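Long-range contacts in DNA processing protein DprA (PDB 3UQZ), which helps load RecA onto single-stranded DNA during natural transformation, binding single-stranded DNA cooperatively and protecting it from nucleases: residues T4-I8 against S73-D78; Q20-V24 against I40-C46; F106-V111 against E135-S140; V112-S118 against A222-M226; I129-N134 against A153-G159. One frame throughout, in Å; residues are numbered along the deposited sequence.

Contact 1. Residues T4-I8 against S73-D78; sequences TNYEI and SFSILD
N5 carries CG beside its own backbone N and anti to its carbonyl carbon (chi1 -69°), which sends its amide toward strand 73-75, and S75 sets OG between its backbone N and carbonyl carbon (chi1 70°), which holds the hydroxyl against N5 OD1. They meet where the N-terminal SAM-like helical domain joins the Rossmann-like domain. N5 opens helix 5-13, with T4 before it as N-cap, whereas S75 closes strand 73-75, an outermost strand of the sheet within this chain. S75 OG donates to N5 OD1 over 2.6 Å, approaching from above the carbonyl plane. The other end of the same amide turns to D78: N5 ND2 lies 3.0 Å from D78 OD2 in a nearly straight bond (167°), with OD2 in the amide plane and using its syn lone pair. That oxygen is gripped twice, because S75 N also donates to D78 OD2 at 3.0 Å, from above the carboxylate plane, which ties the carboxylate back across the type I turn S75-D78. S75 OG accepts in addition from L77 N (3.3 Å), which makes an ST turn, so one hydroxyl serves both the turn and the helix. Beside this polar cluster I8 adds an apolar touch, its CD1 standing 3.8 Å from S75 CB and reaching L77 CD1 at about the same range. L25 of helix 18-28 packs on both I8 and L77, and F68 of helix 61-69 touches N5 and S73. A water completes the grip on the amide: it accepts from N5 ND2 at 2.6 Å and lies 2.7 Å from S73 OG.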
# COMPACT_ATOMS: atom_id res chain seq x y z
N THR A 4 -29.96 11.01 -36.66
CA THR A 4 -28.60 10.85 -37.18
C THR A 4 -27.63 11.45 -36.15
O THR A 4 -28.10 11.98 -35.13
CB THR A 4 -28.47 11.56 -38.55
OG1 THR A 4 -28.79 12.94 -38.41
CG2 THR A 4 -29.33 10.95 -39.63
N ASN A 5 -26.29 11.40 -36.40
CA ASN A 5 -25.31 12.00 -35.49
C ASN A 5 -25.52 13.51 -35.38
O ASN A 5 -25.40 14.06 -34.27
CB ASN A 5 -23.87 11.67 -35.87
CG ASN A 5 -23.47 10.22 -35.68
OD1 ASN A 5 -24.25 9.38 -35.19
ND2 ASN A 5 -22.24 9.91 -36.09
N TYR A 6 -25.87 14.17 -36.51
CA TYR A 6 -26.18 15.61 -36.52
C TYR A 6 -27.39 15.92 -35.64
O TYR A 6 -27.40 16.94 -34.94
CB TYR A 6 -26.42 16.13 -37.97
CG TYR A 6 -26.97 17.53 -38.00
CD1 TYR A 6 -26.16 18.63 -37.75
CD2 TYR A 6 -28.33 17.76 -38.20
CE1 TYR A 6 -26.68 19.92 -37.70
CE2 TYR A 6 -28.86 19.05 -38.16
CZ TYR A 6 -28.03 20.13 -37.92
OH TYR A 6 -28.55 21.40 -37.90
N GLU A 7 -28.41 15.03 -35.67
CA GLU A 7 -29.62 15.21 -34.88
C GLU A 7 -29.34 15.04 -33.40
O GLU A 7 -29.87 15.82 -32.60
CB GLU A 7 -30.76 14.30 -35.35
CG GLU A 7 -31.30 14.67 -36.73
CD GLU A 7 -32.07 15.97 -36.83
OE1 GLU A 7 -32.51 16.50 -35.79
OE2 GLU A 7 -32.24 16.45 -37.98
N ILE A 8 -28.43 14.10 -33.04
CA ILE A 8 -27.98 13.89 -31.66
C ILE A 8 -27.39 15.21 -31.14
O ILE A 8 -27.81 15.69 -30.08
CB ILE A 8 -27.00 12.69 -31.55
CG1 ILE A 8 -27.73 11.33 -31.75
CG2 ILE A 8 -26.28 12.71 -30.21
CD1 ILE A 8 -26.84 10.10 -32.03
N SER A 73 -16.81 13.15 -35.98
CA SER A 73 -17.45 12.59 -34.80
C SER A 73 -17.92 11.16 -35.01
O SER A 73 -17.85 10.64 -36.12
CB SER A 73 -18.63 13.47 -34.37
OG SER A 73 -19.55 13.68 -35.43
N PHE A 74 -18.36 10.53 -33.92
CA PHE A 74 -18.95 9.20 -33.86
C PHE A 74 -19.87 9.15 -32.64
O PHE A 74 -19.63 9.87 -31.67
CB PHE A 74 -17.90 8.06 -33.85
CG PHE A 74 -17.03 7.94 -32.61
CD1 PHE A 74 -17.38 7.08 -31.58
CD2 PHE A 74 -15.86 8.69 -32.49
CE1 PHE A 74 -16.59 6.99 -30.42
CE2 PHE A 74 -15.07 8.59 -31.34
CZ PHE A 74 -15.44 7.73 -30.32
N SER A 75 -20.95 8.36 -32.72
CA SER A 75 -21.94 8.25 -31.65
C SER A 75 -22.05 6.82 -31.13
O SER A 75 -21.51 5.90 -31.74
CB SER A 75 -23.30 8.74 -32.13
OG SER A 75 -23.88 7.84 -33.07
N ILE A 76 -22.83 6.64 -30.05
CA ILE A 76 -23.14 5.34 -29.45
C ILE A 76 -23.88 4.41 -30.45
O ILE A 76 -23.98 3.21 -30.20
CB ILE A 76 -23.86 5.55 -28.09
CG1 ILE A 76 -23.73 4.30 -27.16
CG2 ILE A 76 -25.30 6.04 -28.26
CD1 ILE A 76 -23.77 4.59 -25.64
N LEU A 77 -24.38 4.95 -31.59
CA LEU A 77 -25.08 4.21 -32.65
C LEU A 77 -24.10 3.59 -33.65
O LEU A 77 -24.43 2.59 -34.29
CB LEU A 77 -26.10 5.11 -33.39
CG LEU A 77 -27.26 5.75 -32.56
CD1 LEU A 77 -28.12 6.66 -33.43
CD2 LEU A 77 -28.14 4.70 -31.84
N ASP A 78 -22.89 4.17 -33.76
CA ASP A 78 -21.82 3.73 -34.66
C ASP A 78 -21.06 2.50 -34.17
O ASP A 78 -20.91 2.30 -32.96
CB ASP A 78 -20.87 4.89 -34.99
CG ASP A 78 -21.55 6.04 -35.73
OD1 ASP A 78 -22.42 5.77 -36.60
OD2 ASP A 78 -21.22 7.21 -35.45
O HOH W 1 -20.66 11.82 -36.99

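Contact 2. Residues Q20-V24 against I40-C46; sequences QILKV and IADISGC
V24 and S44 meet where helices 18-28 and 37-43 of the SAM-like helical domain pack together, and the whole junction is van der Waals in kind. The apolar part centres on V24, whose two methyl groups divide the work. CG1, anti to the backbone N (chi1 172°), lies 4.0 Å from I40 CG2, the two side chains crossing at about a right angle. CG2 rests on the backbone of segment 40-46, 3.6 Å from I40 O, and close to S44 N and CB. I43 answers from its own branch, with CG2 3.9 Å from V24 CA.

Contacts between polar and aliphatic atoms form the second group. Q20 CG lies 3.3 Å from S44 O, where the two backbones come nearest, and K23 lays CD 3.9 Å from the same oxygen. Farther along the extended Q20 chain, NE2 reaches C46 CB at 3.6 Å, while OE1 is taken by T17 N.

Internal hydrogen bonds make up the third group and fix the end of segment 40-46, where G45 turns to positive phi. S44 OG donates to A41 O at 2.8 Å from above the carbonyl plane, and it accepts a weak bond from C46 N at 3.4 Å.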
# COMPACT_ATOMS: atom_id res chain seq x y z
N GLN A 20 -30.78 12.02 -21.04
CA GLN A 20 -32.06 12.17 -21.74
C GLN A 20 -31.98 11.62 -23.17
O GLN A 20 -32.90 10.90 -23.58
CB GLN A 20 -32.56 13.62 -21.71
CG GLN A 20 -33.09 14.03 -20.34
CD GLN A 20 -33.28 15.52 -20.17
OE1 GLN A 20 -32.71 16.36 -20.90
NE2 GLN A 20 -34.06 15.89 -19.17
N ILE A 21 -30.88 11.90 -23.91
CA ILE A 21 -30.66 11.40 -25.28
C ILE A 21 -30.46 9.87 -25.27
O ILE A 21 -30.97 9.18 -26.16
CB ILE A 21 -29.56 12.18 -26.04
CG1 ILE A 21 -29.94 13.67 -26.17
CG2 ILE A 21 -29.28 11.56 -27.43
CD1 ILE A 21 -28.86 14.60 -26.18
N LEU A 22 -29.78 9.35 -24.23
CA LEU A 22 -29.59 7.92 -24.03
C LEU A 22 -30.92 7.18 -23.92
O LEU A 22 -31.06 6.14 -24.56
CB LEU A 22 -28.70 7.64 -22.80
CG LEU A 22 -27.25 7.24 -23.11
CD1 LEU A 22 -26.38 7.41 -21.88
CD2 LEU A 22 -27.17 5.81 -23.66
N LYS A 23 -31.91 7.73 -23.17
CA LYS A 23 -33.27 7.16 -23.04
C LYS A 23 -33.95 7.13 -24.42
O LYS A 23 -34.53 6.10 -24.77
CB LYS A 23 -34.15 7.98 -22.08
CG LYS A 23 -33.87 7.73 -20.61
CD LYS A 23 -34.84 8.49 -19.73
CE LYS A 23 -34.42 8.46 -18.28
NZ LYS A 23 -33.38 9.48 -17.97
N VAL A 24 -33.85 8.24 -25.19
CA VAL A 24 -34.44 8.38 -26.52
C VAL A 24 -33.87 7.31 -27.46
O VAL A 24 -34.64 6.61 -28.11
CB VAL A 24 -34.27 9.82 -27.09
CG1 VAL A 24 -34.70 9.91 -28.55
CG2 VAL A 24 -35.03 10.84 -26.24
N ILE A 40 -39.89 12.11 -29.05
CA ILE A 40 -38.54 12.38 -28.54
C ILE A 40 -38.66 13.21 -27.25
O ILE A 40 -38.07 12.83 -26.24
CB ILE A 40 -37.62 13.04 -29.61
CG1 ILE A 40 -37.32 12.06 -30.77
CG2 ILE A 40 -36.32 13.59 -28.98
CD1 ILE A 40 -36.62 12.68 -32.01
N ALA A 41 -39.50 14.28 -27.28
CA ALA A 41 -39.75 15.16 -26.13
C ALA A 41 -40.32 14.40 -24.94
O ALA A 41 -39.96 14.68 -23.79
CB ALA A 41 -40.71 16.27 -26.54
N ASP A 42 -41.20 13.43 -25.23
CA ASP A 42 -41.88 12.60 -24.24
C ASP A 42 -40.91 11.59 -23.60
O ASP A 42 -40.68 11.67 -22.39
CB ASP A 42 -43.09 11.93 -24.94
CG ASP A 42 -44.10 11.22 -24.07
OD1 ASP A 42 -44.34 11.68 -22.94
OD2 ASP A 42 -44.72 10.25 -24.57
N ILE A 43 -40.32 10.69 -24.43
CA ILE A 43 -39.36 9.63 -24.04
C ILE A 43 -38.18 10.16 -23.20
O ILE A 43 -37.82 9.55 -22.19
CB ILE A 43 -38.91 8.80 -25.27
CG1 ILE A 43 -40.11 8.14 -25.98
CG2 ILE A 43 -37.87 7.74 -24.89
CD1 ILE A 43 -39.98 8.04 -27.49
N SER A 44 -37.62 11.32 -23.59
CA SER A 44 -36.51 11.99 -22.91
C SER A 44 -36.74 12.22 -21.42
O SER A 44 -35.79 12.17 -20.64
CB SER A 44 -36.18 13.32 -23.58
OG SER A 44 -37.20 14.28 -23.35
N GLY A 45 -37.99 12.49 -21.05
CA GLY A 45 -38.38 12.77 -19.67
C GLY A 45 -37.96 14.14 -19.19
O GLY A 45 -37.78 14.34 -17.98
N CYS A 46 -37.80 15.10 -20.12
CA CYS A 46 -37.42 16.47 -19.77
C CYS A 46 -38.59 17.19 -19.11
O CYS A 46 -39.75 16.87 -19.40
CB CYS A 46 -36.90 17.24 -20.99
SG CYS A 46 -38.12 17.48 -22.30

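Contact 3. Residues F106-V111 against E135-S140; sequences FPKVAV and ELVIVS
K108 and V137 lie side by side and point the same way, with K108 CG 3.8 Å from V137 CB, as expected for paired residues on adjacent parallel strands. K108 CB also reaches V139 CG2 (3.7 Å), two residues farther along the partner strand and on the same face of the sheet. Its chain then bends at chi3 and chi4, which brings NZ back to F106 O (2.8 Å); L104 O is a second partner of that amine. The opposite face of the sheet carries V109 and I138, again alongside each other, with V109 CG1 3.7 Å from I138 CD1. L136 crosses V109 at about a right angle, CD1 against V109 CG1 at 3.8 Å, and its other methyl covers P107 CB. Parallel pairing is confirmed by the zigzag of backbone bonds P107 O to V137 N, V137 O to V109 N, V109 O to V139 N, and V139 O to V111 N. S140 extends it with its side chain, OG donating to V111 O over 2.7 Å. The strand segments are twisted by 38°. Helix 119-130 connects the two strands in a beta-alpha-beta crossover of the Rossmann-like sheet; strand 161-164 continues it beyond 137-140 and strand 218-222 beyond 108-113, while helix 146-157 packs on V111 and I138.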
# COMPACT_ATOMS: atom_id res chain seq x y z
N PHE A 106 -7.20 -0.88 -29.60
CA PHE A 106 -6.13 -1.43 -28.78
C PHE A 106 -6.44 -1.51 -27.28
O PHE A 106 -7.28 -0.73 -26.80
CB PHE A 106 -4.86 -0.61 -28.99
CG PHE A 106 -4.23 -0.79 -30.35
CD1 PHE A 106 -3.55 -1.96 -30.67
CD2 PHE A 106 -4.32 0.21 -31.31
CE1 PHE A 106 -2.95 -2.11 -31.92
CE2 PHE A 106 -3.72 0.06 -32.55
CZ PHE A 106 -3.02 -1.09 -32.84
N PRO A 107 -5.72 -2.38 -26.50
CA PRO A 107 -5.93 -2.39 -25.04
C PRO A 107 -5.46 -1.06 -24.45
O PRO A 107 -4.41 -0.54 -24.84
CB PRO A 107 -5.09 -3.58 -24.57
CG PRO A 107 -4.81 -4.39 -25.82
CD PRO A 107 -4.67 -3.36 -26.88
N LYS A 108 -6.29 -0.47 -23.56
CA LYS A 108 -6.08 0.84 -22.96
C LYS A 108 -6.00 0.82 -21.43
O LYS A 108 -6.69 0.03 -20.78
CB LYS A 108 -7.20 1.80 -23.39
CG LYS A 108 -7.30 2.03 -24.89
CD LYS A 108 -8.61 2.68 -25.32
CE LYS A 108 -9.79 1.74 -25.39
NZ LYS A 108 -9.68 0.74 -26.48
N VAL A 109 -5.17 1.72 -20.87
CA VAL A 109 -5.01 1.92 -19.43
C VAL A 109 -5.10 3.41 -19.13
O VAL A 109 -4.51 4.22 -19.84
CB VAL A 109 -3.76 1.21 -18.80
CG1 VAL A 109 -2.44 1.88 -19.20
CG2 VAL A 109 -3.88 1.10 -17.28
N ALA A 110 -5.89 3.77 -18.11
CA ALA A 110 -6.03 5.15 -17.69
C ALA A 110 -4.91 5.52 -16.69
O ALA A 110 -4.39 4.64 -15.99
CB ALA A 110 -7.39 5.37 -17.06
N VAL A 111 -4.48 6.79 -16.68
CA VAL A 111 -3.45 7.31 -15.78
C VAL A 111 -3.97 8.65 -15.25
O VAL A 111 -4.23 9.57 -16.02
CB VAL A 111 -2.02 7.43 -16.39
CG1 VAL A 111 -1.02 7.85 -15.32
CG2 VAL A 111 -1.57 6.12 -17.04
N GLU A 135 2.67 -2.13 -24.38
CA GLU A 135 1.59 -3.11 -24.49
C GLU A 135 0.20 -2.46 -24.40
O GLU A 135 -0.78 -3.04 -24.85
CB GLU A 135 1.72 -4.17 -23.39
CG GLU A 135 2.70 -5.29 -23.69
CD GLU A 135 2.01 -6.61 -23.95
OE1 GLU A 135 1.55 -7.25 -22.97
OE2 GLU A 135 1.91 -7.00 -25.14
N LEU A 136 0.11 -1.27 -23.77
CA LEU A 136 -1.15 -0.56 -23.55
C LEU A 136 -1.14 0.86 -24.04
O LEU A 136 -0.12 1.54 -23.97
CB LEU A 136 -1.51 -0.55 -22.04
CG LEU A 136 -1.61 -1.90 -21.33
CD1 LEU A 136 -1.52 -1.75 -19.82
CD2 LEU A 136 -2.85 -2.62 -21.74
N VAL A 137 -2.29 1.34 -24.50
CA VAL A 137 -2.50 2.72 -24.93
C VAL A 137 -2.73 3.52 -23.64
O VAL A 137 -3.57 3.14 -22.81
CB VAL A 137 -3.69 2.87 -25.93
CG1 VAL A 137 -3.98 4.33 -26.25
CG2 VAL A 137 -3.44 2.09 -27.20
N ILE A 138 -1.97 4.61 -23.47
CA ILE A 138 -2.08 5.46 -22.28
C ILE A 138 -3.20 6.48 -22.47
O ILE A 138 -3.10 7.38 -23.32
CB ILE A 138 -0.71 6.11 -21.91
CG1 ILE A 138 0.44 5.06 -21.73
CG2 ILE A 138 -0.81 7.08 -20.72
CD1 ILE A 138 0.19 3.86 -20.83
N VAL A 139 -4.28 6.31 -21.68
CA VAL A 139 -5.42 7.22 -21.74
C VAL A 139 -5.35 8.20 -20.58
O VAL A 139 -5.27 7.77 -19.43
CB VAL A 139 -6.78 6.49 -21.82
CG1 VAL A 139 -7.92 7.49 -22.03
CG2 VAL A 139 -6.79 5.44 -22.93
N SER A 140 -5.33 9.51 -20.87
CA SER A 140 -5.28 10.56 -19.85
C SER A 140 -5.97 11.84 -20.35
O SER A 140 -6.42 11.87 -21.48
CB SER A 140 -3.86 10.81 -19.38
OG SER A 140 -3.88 11.36 -18.07

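Contact 4. Residues V112-S118 against A222-M226; sequences VGSRACS and AEAKM. With SO4 (sulfate ion), chain D.
E223 clamps S118 with both carboxylate oxygens: OE1 accepts from S118 N at 2.9 Å and OE2 from S118 OG at 2.6 Å. Both donors arrive on the syn side, somewhat out of the carboxylate plane, and the backbone bond is nearly straight (166°). The pair fixes the rotation of the carboxylate, which is held at the end of a chain extended beyond CG. S118 is also the N-cap of helix 119-130, its OG meeting G121 N, so E223 acts as a second-shell group for the helix start and its negative charge would probably suit that end of the helix dipole.

On the other flank of the loop, R115 N donates to O4 of a sulfate ion over 2.9 Å. The guanidinium stays farther off, with NH1 3.8 Å from sulfate O1, although R115 CD lies near that oxygen. Deeper, at the strand ends, A222 N makes a long, bent bond to V112 O (3.3 Å), and S114 N a weak one to E223 O.

Packing fills the rest. S114 turns its CB toward E223, and its OG lies 3.5 Å from K225 CE; C117 CB rests 3.4 Å from E223 OE1.

Strands 108-113 and 218-222 are parallel neighbours, and the loops that leave their C-terminal ends meet here. The sulfate, probably from the crystallisation liquor, sits at the strand end where Rossmann-like folds characteristically bind phosphate groups, a position consistent with an anion site.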
# COMPACT_ATOMS: atom_id res chain seq x y z
N VAL A 112 -4.19 8.71 -13.93
CA VAL A 112 -4.73 9.91 -13.26
C VAL A 112 -3.85 10.33 -12.09
O VAL A 112 -3.12 9.50 -11.54
CB VAL A 112 -6.25 9.80 -12.88
CG1 VAL A 112 -7.13 9.63 -14.11
CG2 VAL A 112 -6.53 8.71 -11.87
N GLY A 113 -3.95 11.60 -11.71
CA GLY A 113 -3.19 12.13 -10.59
C GLY A 113 -3.16 13.64 -10.47
O GLY A 113 -3.74 14.36 -11.28
N SER A 114 -2.44 14.11 -9.45
CA SER A 114 -2.28 15.52 -9.06
C SER A 114 -1.94 16.46 -10.20
O SER A 114 -1.03 16.17 -10.98
CB SER A 114 -1.23 15.64 -7.96
OG SER A 114 -1.36 16.84 -7.22
N ARG A 115 -2.66 17.59 -10.26
CA ARG A 115 -2.45 18.68 -11.22
C ARG A 115 -1.13 19.38 -10.83
O ARG A 115 -0.36 19.78 -11.70
CB ARG A 115 -3.64 19.68 -11.19
CG ARG A 115 -4.57 19.68 -12.41
CD ARG A 115 -5.74 18.67 -12.35
NE ARG A 115 -6.84 19.06 -13.25
CZ ARG A 115 -7.78 18.25 -13.76
NH1 ARG A 115 -7.76 16.95 -13.51
NH2 ARG A 115 -8.72 18.74 -14.55
N ALA A 116 -0.86 19.48 -9.51
CA ALA A 116 0.35 20.07 -8.92
C ALA A 116 1.17 18.95 -8.25
O ALA A 116 1.33 18.92 -7.03
CB ALA A 116 -0.04 21.14 -7.91
N CYS A 117 1.65 18.02 -9.06
CA CYS A 117 2.43 16.90 -8.55
C CYS A 117 3.88 17.31 -8.28
O CYS A 117 4.31 18.40 -8.67
CB CYS A 117 2.36 15.73 -9.53
SG CYS A 117 3.32 15.98 -11.05
N SER A 118 4.65 16.41 -7.66
CA SER A 118 6.07 16.57 -7.36
C SER A 118 6.90 15.94 -8.49
O SER A 118 6.37 15.15 -9.28
CB SER A 118 6.39 15.89 -6.03
OG SER A 118 6.43 14.48 -6.16
N ALA A 222 -1.39 8.02 -9.20
CA ALA A 222 -0.13 8.52 -8.69
C ALA A 222 -0.37 9.89 -8.14
O ALA A 222 -0.94 10.75 -8.81
CB ALA A 222 0.90 8.57 -9.79
N GLU A 223 0.06 10.09 -6.89
CA GLU A 223 -0.06 11.35 -6.17
C GLU A 223 -1.48 11.89 -6.12
O GLU A 223 -1.73 13.03 -6.51
CB GLU A 223 0.98 12.40 -6.64
CG GLU A 223 2.42 11.96 -6.41
CD GLU A 223 3.44 13.06 -6.19
OE1 GLU A 223 3.17 14.22 -6.56
OE2 GLU A 223 4.54 12.73 -5.68
N ALA A 224 -2.42 11.07 -5.64
CA ALA A 224 -3.80 11.48 -5.46
C ALA A 224 -3.93 11.92 -4.01
O ALA A 224 -3.52 11.20 -3.10
CB ALA A 224 -4.74 10.32 -5.77
N LYS A 225 -4.37 13.17 -3.80
CA LYS A 225 -4.56 13.75 -2.48
C LYS A 225 -5.92 13.30 -1.96
O LYS A 225 -6.71 12.75 -2.73
CB LYS A 225 -4.53 15.28 -2.54
CG LYS A 225 -3.14 15.84 -2.71
CD LYS A 225 -3.21 17.28 -3.13
CE LYS A 225 -1.95 17.65 -3.85
NZ LYS A 225 -1.83 19.13 -3.99
N MSE A 226 -6.20 13.52 -0.68
CA MSE A 226 -7.51 13.20 -0.14
C MSE A 226 -8.48 14.22 -0.72
O MSE A 226 -8.07 15.35 -1.02
CB MSE A 226 -7.52 13.28 1.39
CG MSE A 226 -6.84 12.10 2.04
SE MSE A 226 -7.64 10.35 1.66
CE MSE A 226 -6.71 9.37 3.06
S SO4 D . -6.45 16.99 -8.63
O1 SO4 D . -7.37 17.11 -9.75
O2 SO4 D . -7.08 17.55 -7.42
O3 SO4 D . -6.12 15.58 -8.42
O4 SO4 D . -5.23 17.74 -8.92

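Contact 5. Residues I129-N134 against A153-G159; sequences IQGLEN and AALQNGG
I129 begins the contact by meeting A153, its CG2 branch 3.8 Å from A153 CB. CG2 stands anti to the backbone N (chi1 to CG1 -72°), which points this methyl across to the second helix, while CD1 reaches the same alanine methyl. Q130 follows with its extended chain crossing N157: CG lies 3.5 Å from N157 OD1, the two amide planes being only moderately inclined. Its NE2 works through solvent, giving to a water 3.0 Å away that donates in turn to Q156 OE1; a second water, bound weakly by NE2, donates to A153 O at 2.6 Å. Q130 to E133 form a type I turn, and E133 has positive phi.

N134 supplies the direct polar link. Its ND2 donates to N157 O over 3.0 Å (160°), with that oxygen in the amide plane of N134, although the donor stands above the carbonyl plane of N157. N134 OD1 accepts a weak bond from N157 ND2 at 3.4 Å, the two amides standing nearly perpendicular, so one asparagine grips both the backbone and the side chain of the other. The same OD1 lies over G159, 3.4 Å from its CA. G158, with positive phi, closes helix 146-157 in a Schellman motif.

Helices 119-130 and 146-157 thus join at their C-terminal ends on one face of the sheet, with A154 and L132 resting on I138 of strand 137-140 and L132 also touching V276 and L277 of helix 273-279.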
# COMPACT_ATOMS: atom_id res chain seq x y z
N ILE A 129 5.13 3.40 -16.61
CA ILE A 129 4.80 3.38 -18.04
C ILE A 129 5.88 2.69 -18.87
O ILE A 129 5.55 1.87 -19.73
CB ILE A 129 4.38 4.78 -18.58
CG1 ILE A 129 2.98 5.15 -18.03
CG2 ILE A 129 4.42 4.85 -20.13
CD1 ILE A 129 2.62 6.56 -18.18
N GLN A 130 7.17 2.98 -18.59
CA GLN A 130 8.30 2.35 -19.28
C GLN A 130 8.24 0.83 -19.15
O GLN A 130 8.39 0.13 -20.14
CB GLN A 130 9.63 2.91 -18.77
CG GLN A 130 10.04 4.23 -19.43
CD GLN A 130 11.04 5.05 -18.64
OE1 GLN A 130 11.48 4.70 -17.54
NE2 GLN A 130 11.41 6.20 -19.19
N GLY A 131 7.92 0.34 -17.94
CA GLY A 131 7.77 -1.07 -17.63
C GLY A 131 6.59 -1.76 -18.30
O GLY A 131 6.54 -2.99 -18.32
N LEU A 132 5.63 -0.98 -18.85
CA LEU A 132 4.46 -1.50 -19.57
C LEU A 132 4.86 -2.02 -20.96
O LEU A 132 4.13 -2.83 -21.54
CB LEU A 132 3.33 -0.46 -19.68
CG LEU A 132 2.58 -0.11 -18.38
CD1 LEU A 132 1.65 1.05 -18.60
CD2 LEU A 132 1.80 -1.29 -17.82
N GLU A 133 6.04 -1.60 -21.46
CA GLU A 133 6.67 -2.01 -22.73
C GLU A 133 5.76 -1.83 -23.94
O GLU A 133 5.64 -2.74 -24.77
CB GLU A 133 7.24 -3.47 -22.66
CG GLU A 133 7.77 -3.92 -21.30
CD GLU A 133 8.61 -5.18 -21.29
OE1 GLU A 133 8.05 -6.30 -21.32
OE2 GLU A 133 9.85 -5.02 -21.20
N ASN A 134 5.08 -0.67 -24.01
CA ASN A 134 4.15 -0.29 -25.08
C ASN A 134 3.01 -1.29 -25.36
O ASN A 134 2.45 -1.29 -26.45
CB ASN A 134 4.89 0.13 -26.35
CG ASN A 134 5.73 1.36 -26.19
OD1 ASN A 134 5.52 2.21 -25.31
ND2 ASN A 134 6.70 1.50 -27.07
N ALA A 153 5.56 10.23 -21.36
CA ALA A 153 6.20 8.93 -21.14
C ALA A 153 5.80 7.91 -22.22
O ALA A 153 6.64 7.12 -22.66
CB ALA A 153 5.86 8.40 -19.76
N ALA A 154 4.53 7.96 -22.67
CA ALA A 154 4.01 7.10 -23.73
C ALA A 154 4.72 7.46 -25.03
O ALA A 154 5.23 6.57 -25.71
CB ALA A 154 2.50 7.31 -23.88
N LEU A 155 4.82 8.76 -25.33
CA LEU A 155 5.45 9.31 -26.54
C LEU A 155 6.93 8.98 -26.64
O LEU A 155 7.37 8.49 -27.68
CB LEU A 155 5.21 10.83 -26.64
CG LEU A 155 3.75 11.28 -26.76
CD1 LEU A 155 3.66 12.78 -26.82
CD2 LEU A 155 3.09 10.68 -27.96
N GLN A 156 7.67 9.18 -25.54
CA GLN A 156 9.08 8.87 -25.48
C GLN A 156 9.40 7.39 -25.67
O GLN A 156 10.40 7.07 -26.32
CB GLN A 156 9.70 9.41 -24.19
CG GLN A 156 10.82 10.38 -24.51
CD GLN A 156 12.03 10.24 -23.62
OE1 GLN A 156 11.92 10.24 -22.39
NE2 GLN A 156 13.23 10.18 -24.20
N ASN A 157 8.57 6.50 -25.14
CA ASN A 157 8.80 5.07 -25.27
C ASN A 157 8.53 4.54 -26.69
O ASN A 157 8.96 3.44 -27.02
CB ASN A 157 7.99 4.30 -24.21
CG ASN A 157 8.81 3.28 -23.45
OD1 ASN A 157 9.88 3.59 -22.89
ND2 ASN A 157 8.33 2.04 -23.41
N GLY A 158 7.86 5.35 -27.50
CA GLY A 158 7.46 4.99 -28.85
C GLY A 158 6.09 4.33 -28.85
O GLY A 158 5.77 3.53 -29.75
N GLY A 159 5.29 4.65 -27.83
CA GLY A 159 3.95 4.12 -27.64
C GLY A 159 2.84 5.04 -28.08
O GLY A 159 3.08 6.09 -28.68
O HOH W 2 10.91 7.98 -21.52
O HOH W 3 8.76 6.62 -21.33

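Contacts 1 and 2 belong to the N-terminal part of the chain and touch, as I76 CD1 lies 4.1 Å from L22 CD2; contact 1 ties the helical domain to the sheet and contact 2 packs two helices within it. Contacts 3, 4 and 5 share the Rossmann-like domain. Contacts 3 and 4 both use strand 108-113, the first at its start and the second at its C-terminal end, beside the sulfate. Contact 5 joins the helices that cover one face of contact 3, with I138 CG1 3.7 Å from A154 CB. Contacts 1 and 4 lie on opposite sides of the chain's centre, their own centres about 35 Å apart.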